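Local atomic coordinates of fasciclin I (Drosophila melanogaster, PDB entry 1O70), a protein that acts as a neural cell adhesion molecule held at the cell membrane, here represented by its third and fourth FAS1 domains. Residues Leu51-Asn55 and Glu56-Ser60; Leu24-Phe27 and Tyr28-Ile31. All coordinates share one frame; numbering follows the deposited sequence.

Contact 1. Residues Leu51-Asn55 and Glu56-Ser60; sequences LAPSN and EAWNS. With SO4 (sulfate ion), chain D.
The carbonyl oxygen of S54 takes two backbone N-H groups from the first turn of helix 55-60: a sound bond from W58 N at 3.0 Å and a weak one from A57 N. That same A57 N is also held by the S54 side chain, whose OG accepts from it at 3.0 Å. This makes S54 the N-cap residue, at the point where strand 48-53 of the third FAS1 domain gives way to the helix. A chi1 of 68° turns S54 OG back over the start of the helix to meet A57 N. One residue earlier, P53 packs on the indole of W58: P53 CB stands over the face of the five-membered ring, 3.9 Å from its centroid, in a CH-pi contact, while P53 CB also meets A57 CB. At the ring edge, in plane, a water accepts from W58 NE1 at 2.7 Å and donates to P53 O at 2.6 Å, so the indole N-H and the strand carbonyl are joined through it. On N55, ND2 reaches O1 of a sulfate ion through a long, weak bond of 3.4 Å. The cap, the CH-pi contact and the water bridge probably steady the turn from strand to helix, and the water gives W58 NE1 and P53 O a partner, whereas the sulfate, probably from the crystallisation liquor, is gripped only lightly here.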
ATOM      1  N   LEU A  51     -16.936   2.178  -2.174  1.00 26.22           N
ATOM      2  CA  LEU A  51     -16.544   0.782  -2.021  1.00 25.17           C
ATOM      3  C   LEU A  51     -17.071   0.445  -0.643  1.00 25.39           C
ATOM      4  O   LEU A  51     -16.456   0.795   0.361  1.00 26.52           O
ATOM      5  CB  LEU A  51     -15.018   0.614  -2.056  1.00 22.54           C
ATOM      6  CG  LEU A  51     -14.292   1.056  -3.338  1.00 25.03           C
ATOM      7  CD1 LEU A  51     -12.845   0.566  -3.289  1.00 24.59           C
ATOM      8  CD2 LEU A  51     -14.983   0.475  -4.578  1.00 21.68           C
ATOM      9  N   ALA A  52     -18.232  -0.201  -0.592  1.00 25.22           N
ATOM     10  CA  ALA A  52     -18.845  -0.545   0.679  1.00 26.22           C
ATOM     11  C   ALA A  52     -18.465  -1.939   1.152  1.00 26.87           C
ATOM     12  O   ALA A  52     -18.771  -2.933   0.497  1.00 28.53           O
ATOM     13  CB  ALA A  52     -20.359  -0.427   0.574  1.00 25.77           C
ATOM     14  N   PRO A  53     -17.773  -2.025   2.293  1.00 26.03           N
ATOM     15  CA  PRO A  53     -17.365  -3.323   2.838  1.00 27.75           C
ATOM     16  C   PRO A  53     -18.614  -4.123   3.187  1.00 29.67           C
ATOM     17  O   PRO A  53     -19.606  -3.552   3.645  1.00 29.84           O
ATOM     18  CB  PRO A  53     -16.592  -2.951   4.104  1.00 25.41           C
ATOM     19  CG  PRO A  53     -16.077  -1.581   3.810  1.00 25.25           C
ATOM     20  CD  PRO A  53     -17.220  -0.918   3.091  1.00 24.20           C
ATOM     21  N   SER A  54     -18.569  -5.436   2.971  1.00 30.27           N
ATOM     22  CA  SER A  54     -19.702  -6.296   3.302  1.00 32.27           C
ATOM     23  C   SER A  54     -19.880  -6.249   4.812  1.00 34.15           C
ATOM     24  O   SER A  54     -18.965  -5.850   5.529  1.00 34.21           O
ATOM     25  CB  SER A  54     -19.417  -7.735   2.893  1.00 31.05           C
ATOM     26  OG  SER A  54     -18.382  -8.257   3.705  1.00 34.07           O
ATOM     27  N   ASN A  55     -21.047  -6.660   5.298  1.00 37.29           N
ATOM     28  CA  ASN A  55     -21.301  -6.657   6.735  1.00 38.90           C
ATOM     29  C   ASN A  55     -20.349  -7.610   7.433  1.00 40.30           C
ATOM     30  O   ASN A  55     -19.948  -7.383   8.576  1.00 40.77           O
ATOM     31  CB  ASN A  55     -22.739  -7.076   7.018  1.00 39.55           C
ATOM     32  CG  ASN A  55     -23.726  -6.356   6.140  1.00 40.97           C
ATOM     33  OD1 ASN A  55     -23.838  -6.638   4.943  1.00 42.84           O
ATOM     34  ND2 ASN A  55     -24.439  -5.403   6.721  1.00 39.67           N
ATOM     35  N   GLU A  56     -19.997  -8.683   6.734  1.00 42.05           N
ATOM     36  CA  GLU A  56     -19.087  -9.680   7.268  1.00 45.04           C
ATOM     37  C   GLU A  56     -17.697  -9.060   7.374  1.00 46.53           C
ATOM     38  O   GLU A  56     -16.897  -9.438   8.230  1.00 45.16           O
ATOM     39  CB  GLU A  56     -19.051 -10.894   6.345  1.00 48.39           C
ATOM     40  CG  GLU A  56     -18.276 -12.077   6.896  1.00 54.47           C
ATOM     41  CD  GLU A  56     -18.279 -13.265   5.945  1.00 58.98           C
ATOM     42  OE1 GLU A  56     -19.384 -13.696   5.521  1.00 58.75           O
ATOM     43  OE2 GLU A  56     -17.172 -13.774   5.633  1.00 62.49           O
ATOM     44  N   ALA A  57     -17.424  -8.094   6.501  1.00 46.36           N
ATOM     45  CA  ALA A  57     -16.145  -7.404   6.492  1.00 46.78           C
ATOM     46  C   ALA A  57     -16.065  -6.409   7.642  1.00 47.86           C
ATOM     47  O   ALA A  57     -14.994  -6.165   8.191  1.00 49.40           O
ATOM     48  CB  ALA A  57     -15.957  -6.681   5.165  1.00 46.60           C
ATOM     49  N   TRP A  58     -17.195  -5.823   8.008  1.00 48.71           N
ATOM     50  CA  TRP A  58     -17.197  -4.862   9.093  1.00 50.46           C
ATOM     51  C   TRP A  58     -17.132  -5.531  10.458  1.00 55.09           C
ATOM     52  O   TRP A  58     -16.895  -4.872  11.462  1.00 55.67           O
ATOM     53  CB  TRP A  58     -18.443  -3.997   9.029  1.00 45.62           C
ATOM     54  CG  TRP A  58     -18.326  -2.843   8.109  1.00 41.43           C
ATOM     55  CD1 TRP A  58     -18.985  -2.662   6.931  1.00 39.83           C
ATOM     56  CD2 TRP A  58     -17.560  -1.654   8.327  1.00 39.41           C
ATOM     57  NE1 TRP A  58     -18.685  -1.430   6.405  1.00 38.34           N
ATOM     58  CE2 TRP A  58     -17.810  -0.789   7.243  1.00 37.46           C
ATOM     59  CE3 TRP A  58     -16.675  -1.239   9.333  1.00 38.63           C
ATOM     60  CZ2 TRP A  58     -17.230   0.480   7.144  1.00 37.57           C
ATOM     61  CZ3 TRP A  58     -16.092   0.023   9.232  1.00 37.31           C
ATOM     62  CH2 TRP A  58     -16.372   0.865   8.143  1.00 34.85           C
ATOM     63  N   ASN A  59     -17.332  -6.842  10.499  1.00 59.91           N
ATOM     64  CA  ASN A  59     -17.303  -7.556  11.762  1.00 65.96           C
ATOM     65  C   ASN A  59     -15.996  -8.334  11.911  1.00 68.20           C
ATOM     66  O   ASN A  59     -15.276  -8.171  12.895  1.00 67.93           O
ATOM     67  CB  ASN A  59     -18.512  -8.495  11.843  1.00 68.36           C
ATOM     68  CG  ASN A  59     -18.857  -8.889  13.270  1.00 71.13           C
ATOM     69  OD1 ASN A  59     -18.952  -8.034  14.157  1.00 72.57           O
ATOM     70  ND2 ASN A  59     -19.076 -10.183  13.493  1.00 72.73           N
ATOM     71  N   SER A  60     -15.689  -9.167  10.924  1.00 72.40           N
ATOM     72  CA  SER A  60     -14.472  -9.975  10.947  1.00 76.97           C
ATOM     73  C   SER A  60     -13.214  -9.112  10.943  1.00 78.88           C
ATOM     74  O   SER A  60     -12.110  -9.607  11.182  1.00 79.20           O
ATOM     75  CB  SER A  60     -14.439 -10.931   9.745  1.00 77.91           C
ATOM     76  OG  SER A  60     -14.113 -10.249   8.542  1.00 79.46           O
TER
HETATM   77  S   SO4 D1627     -24.738  -5.231  11.528  1.00 83.17           S
HETATM   78  O1  SO4 D1627     -24.206  -5.404  10.159  1.00 83.14           O
HETATM   79  O2  SO4 D1627     -25.552  -6.400  11.902  1.00 83.14           O
HETATM   80  O3  SO4 D1627     -23.614  -5.078  12.471  1.00 83.17           O
HETATM   81  O4  SO4 D1627     -25.576  -4.014  11.581  1.00 82.82           O
HETATM   82  O   HOH W   1     -20.185  -1.051   4.165  1.00 33.55           O

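Contact 2. Residues Leu24-Phe27 and Tyr28-Ile31; sequences LRKF and YEVI. With SO4 (sulfate ion), chain D.
R25 and E29, one turn apart on helix 21-33 of the third FAS1 domain, form an i to i+4 salt bridge, with R25 NH1 3.1 Å from E29 OE2. The hydrogen bond within it is weak, bent to 122° at the hydrogen, although the guanidinium and carboxylate planes are only 17° apart. The R25 chain starts between its backbone N and carbonyl carbon (chi1 68°), and a bend at chi2 then carries the guanidinium to E29. The sulfate ion lies in plane at the guanidinium edge: R25 NH2 gives sulfate O1 a sound bond of 2.9 Å, and both NH1 and NH2 give weaker ones to O4. K26 adds NZ, 3.2 Å from sulfate O3. R25 NH1 is thus shared between the carboxylate and the anion, and the two positive side chains probably offset the charge of the sulfate beside E29.

Main-chain bonds of regular alpha-helix type run from Y28, E29, V30 and I31 back to L24, R25, K26 and F27; the straightest is V30 N to K26 O, 2.8 Å and 166°.

Apolar packing follows the same spacing. The L24 and Y28 side chains run alongside each other, L24 CD2 meeting Y28 CE1. On the buried face F27, V30 and I31 all touch L77 of helix 70-79, and F27 also rests on I50 and P53 of strand 48-53. There the methyl CD1 of I31 comes obliquely to the phenyl ring of F27, 3.5 Å from its CE2.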
ATOM      1  N   LEU A  24     -24.612  -1.438   2.305  1.00 39.35           N
ATOM      2  CA  LEU A  24     -24.850  -0.003   2.237  1.00 39.75           C
ATOM      3  C   LEU A  24     -25.436   0.628   3.498  1.00 39.43           C
ATOM      4  O   LEU A  24     -25.010   1.713   3.899  1.00 40.42           O
ATOM      5  CB  LEU A  24     -25.734   0.331   1.039  1.00 39.37           C
ATOM      6  CG  LEU A  24     -24.965   0.764  -0.205  1.00 39.92           C
ATOM      7  CD1 LEU A  24     -25.965   1.250  -1.243  1.00 41.28           C
ATOM      8  CD2 LEU A  24     -23.982   1.895   0.133  1.00 40.60           C
ATOM      9  N   ARG A  25     -26.405  -0.027   4.131  1.00 38.24           N
ATOM     10  CA  ARG A  25     -26.978   0.559   5.332  1.00 38.71           C
ATOM     11  C   ARG A  25     -25.927   0.607   6.429  1.00 38.10           C
ATOM     12  O   ARG A  25     -25.889   1.547   7.225  1.00 36.89           O
ATOM     13  CB  ARG A  25     -28.188  -0.236   5.822  1.00 38.06           C
ATOM     14  CG  ARG A  25     -27.827  -1.595   6.334  1.00 43.10           C
ATOM     15  CD  ARG A  25     -28.691  -2.001   7.515  1.00 44.19           C
ATOM     16  NE  ARG A  25     -28.265  -3.307   8.004  1.00 45.09           N
ATOM     17  CZ  ARG A  25     -27.240  -3.503   8.827  1.00 45.73           C
ATOM     18  NH1 ARG A  25     -26.535  -2.472   9.279  1.00 45.53           N
ATOM     19  NH2 ARG A  25     -26.900  -4.737   9.171  1.00 44.23           N
ATOM     20  N   LYS A  26     -25.078  -0.416   6.467  1.00 38.23           N
ATOM     21  CA  LYS A  26     -24.015  -0.503   7.463  1.00 38.19           C
ATOM     22  C   LYS A  26     -22.997   0.607   7.215  1.00 38.29           C
ATOM     23  O   LYS A  26     -22.531   1.256   8.159  1.00 37.77           O
ATOM     24  CB  LYS A  26     -23.325  -1.863   7.378  1.00 40.07           C
ATOM     25  CG  LYS A  26     -22.200  -2.050   8.375  1.00 42.14           C
ATOM     26  CD  LYS A  26     -22.723  -2.025   9.799  1.00 43.55           C
ATOM     27  CE  LYS A  26     -21.600  -2.217  10.804  1.00 44.35           C
ATOM     28  NZ  LYS A  26     -22.126  -2.315  12.196  1.00 45.75           N
ATOM     29  N   PHE A  27     -22.663   0.828   5.943  1.00 36.96           N
ATOM     30  CA  PHE A  27     -21.714   1.868   5.587  1.00 35.75           C
ATOM     31  C   PHE A  27     -22.237   3.191   6.141  1.00 36.60           C
ATOM     32  O   PHE A  27     -21.497   3.949   6.771  1.00 38.14           O
ATOM     33  CB  PHE A  27     -21.548   1.958   4.064  1.00 33.68           C
ATOM     34  CG  PHE A  27     -20.488   2.942   3.618  1.00 31.56           C
ATOM     35  CD1 PHE A  27     -19.137   2.603   3.654  1.00 31.22           C
ATOM     36  CD2 PHE A  27     -20.840   4.209   3.163  1.00 32.12           C
ATOM     37  CE1 PHE A  27     -18.150   3.518   3.237  1.00 29.47           C
ATOM     38  CE2 PHE A  27     -19.865   5.132   2.745  1.00 32.12           C
ATOM     39  CZ  PHE A  27     -18.522   4.786   2.781  1.00 30.21           C
ATOM     40  N   TYR A  28     -23.522   3.461   5.932  1.00 36.39           N
ATOM     41  CA  TYR A  28     -24.100   4.709   6.420  1.00 36.39           C
ATOM     42  C   TYR A  28     -24.210   4.732   7.939  1.00 36.91           C
ATOM     43  O   TYR A  28     -24.080   5.787   8.561  1.00 37.29           O
ATOM     44  CB  TYR A  28     -25.463   4.949   5.772  1.00 34.89           C
ATOM     45  CG  TYR A  28     -25.370   5.211   4.289  1.00 34.59           C
ATOM     46  CD1 TYR A  28     -26.252   4.589   3.399  1.00 33.58           C
ATOM     47  CD2 TYR A  28     -24.403   6.083   3.768  1.00 32.80           C
ATOM     48  CE1 TYR A  28     -26.181   4.820   2.031  1.00 30.29           C
ATOM     49  CE2 TYR A  28     -24.324   6.321   2.395  1.00 32.34           C
ATOM     50  CZ  TYR A  28     -25.225   5.682   1.532  1.00 32.21           C
ATOM     51  OH  TYR A  28     -25.189   5.920   0.175  1.00 30.27           O
ATOM     52  N   GLU A  29     -24.442   3.576   8.546  1.00 37.22           N
ATOM     53  CA  GLU A  29     -24.507   3.534   9.995  1.00 38.75           C
ATOM     54  C   GLU A  29     -23.140   3.934  10.535  1.00 38.34           C
ATOM     55  O   GLU A  29     -23.046   4.739  11.460  1.00 38.17           O
ATOM     56  CB  GLU A  29     -24.884   2.141  10.478  1.00 40.95           C
ATOM     57  CG  GLU A  29     -26.371   1.969  10.661  1.00 42.55           C
ATOM     58  CD  GLU A  29     -26.733   0.563  11.029  1.00 45.73           C
ATOM     59  OE1 GLU A  29     -25.986  -0.047  11.832  1.00 47.46           O
ATOM     60  OE2 GLU A  29     -27.762   0.062  10.521  1.00 48.32           O
ATOM     61  N   VAL A  30     -22.080   3.387   9.946  1.00 38.02           N
ATOM     62  CA  VAL A  30     -20.736   3.739  10.382  1.00 36.54           C
ATOM     63  C   VAL A  30     -20.526   5.244  10.230  1.00 37.25           C
ATOM     64  O   VAL A  30     -19.921   5.884  11.094  1.00 38.59           O
ATOM     65  CB  VAL A  30     -19.647   2.984   9.583  1.00 35.27           C
ATOM     66  CG1 VAL A  30     -18.263   3.525   9.941  1.00 32.16           C
ATOM     67  CG2 VAL A  30     -19.714   1.491   9.903  1.00 32.29           C
ATOM     68  N   ILE A  31     -21.031   5.821   9.145  1.00 37.15           N
ATOM     69  CA  ILE A  31     -20.873   7.262   8.961  1.00 38.76           C
ATOM     70  C   ILE A  31     -21.583   8.043  10.075  1.00 40.99           C
ATOM     71  O   ILE A  31     -21.086   9.075  10.534  1.00 41.60           O
ATOM     72  CB  ILE A  31     -21.411   7.730   7.590  1.00 35.98           C
ATOM     73  CG1 ILE A  31     -20.561   7.125   6.466  1.00 36.07           C
ATOM     74  CG2 ILE A  31     -21.337   9.242   7.490  1.00 33.92           C
ATOM     75  CD1 ILE A  31     -21.030   7.509   5.070  1.00 31.94           C
TER
HETATM   76  S   SO4 D1627     -24.738  -5.231  11.528  1.00 83.17           S
HETATM   77  O1  SO4 D1627     -24.206  -5.404  10.159  1.00 83.14           O
HETATM   78  O2  SO4 D1627     -25.552  -6.400  11.902  1.00 83.14           O
HETATM   79  O3  SO4 D1627     -23.614  -5.078  12.471  1.00 83.17           O
HETATM   80  O4  SO4 D1627     -25.576  -4.014  11.581  1.00 82.82           O

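How the contacts relate
Contact 2 on helix 21-33 and contact 1 at the junction of strand 48-53 with helix 55-60 follow one another along the chain, and their centres lie about 10 Å apart within the third FAS1 domain. They pack directly: the indole of W58 rests against both K26 and V30, with W58 CD1 3.6 Å from K26 CG and W58 CH2 3.7 Å from V30 CG1. N55 meets the same helix, its ND2 lying 3.8 Å from K26 CB. The W58 and N55 side chains thus pack helix 55-60 against helix 21-33. The two contacts also share sulfate O1, but this ion, probably from the crystallisation liquor, merely bridges the same surface.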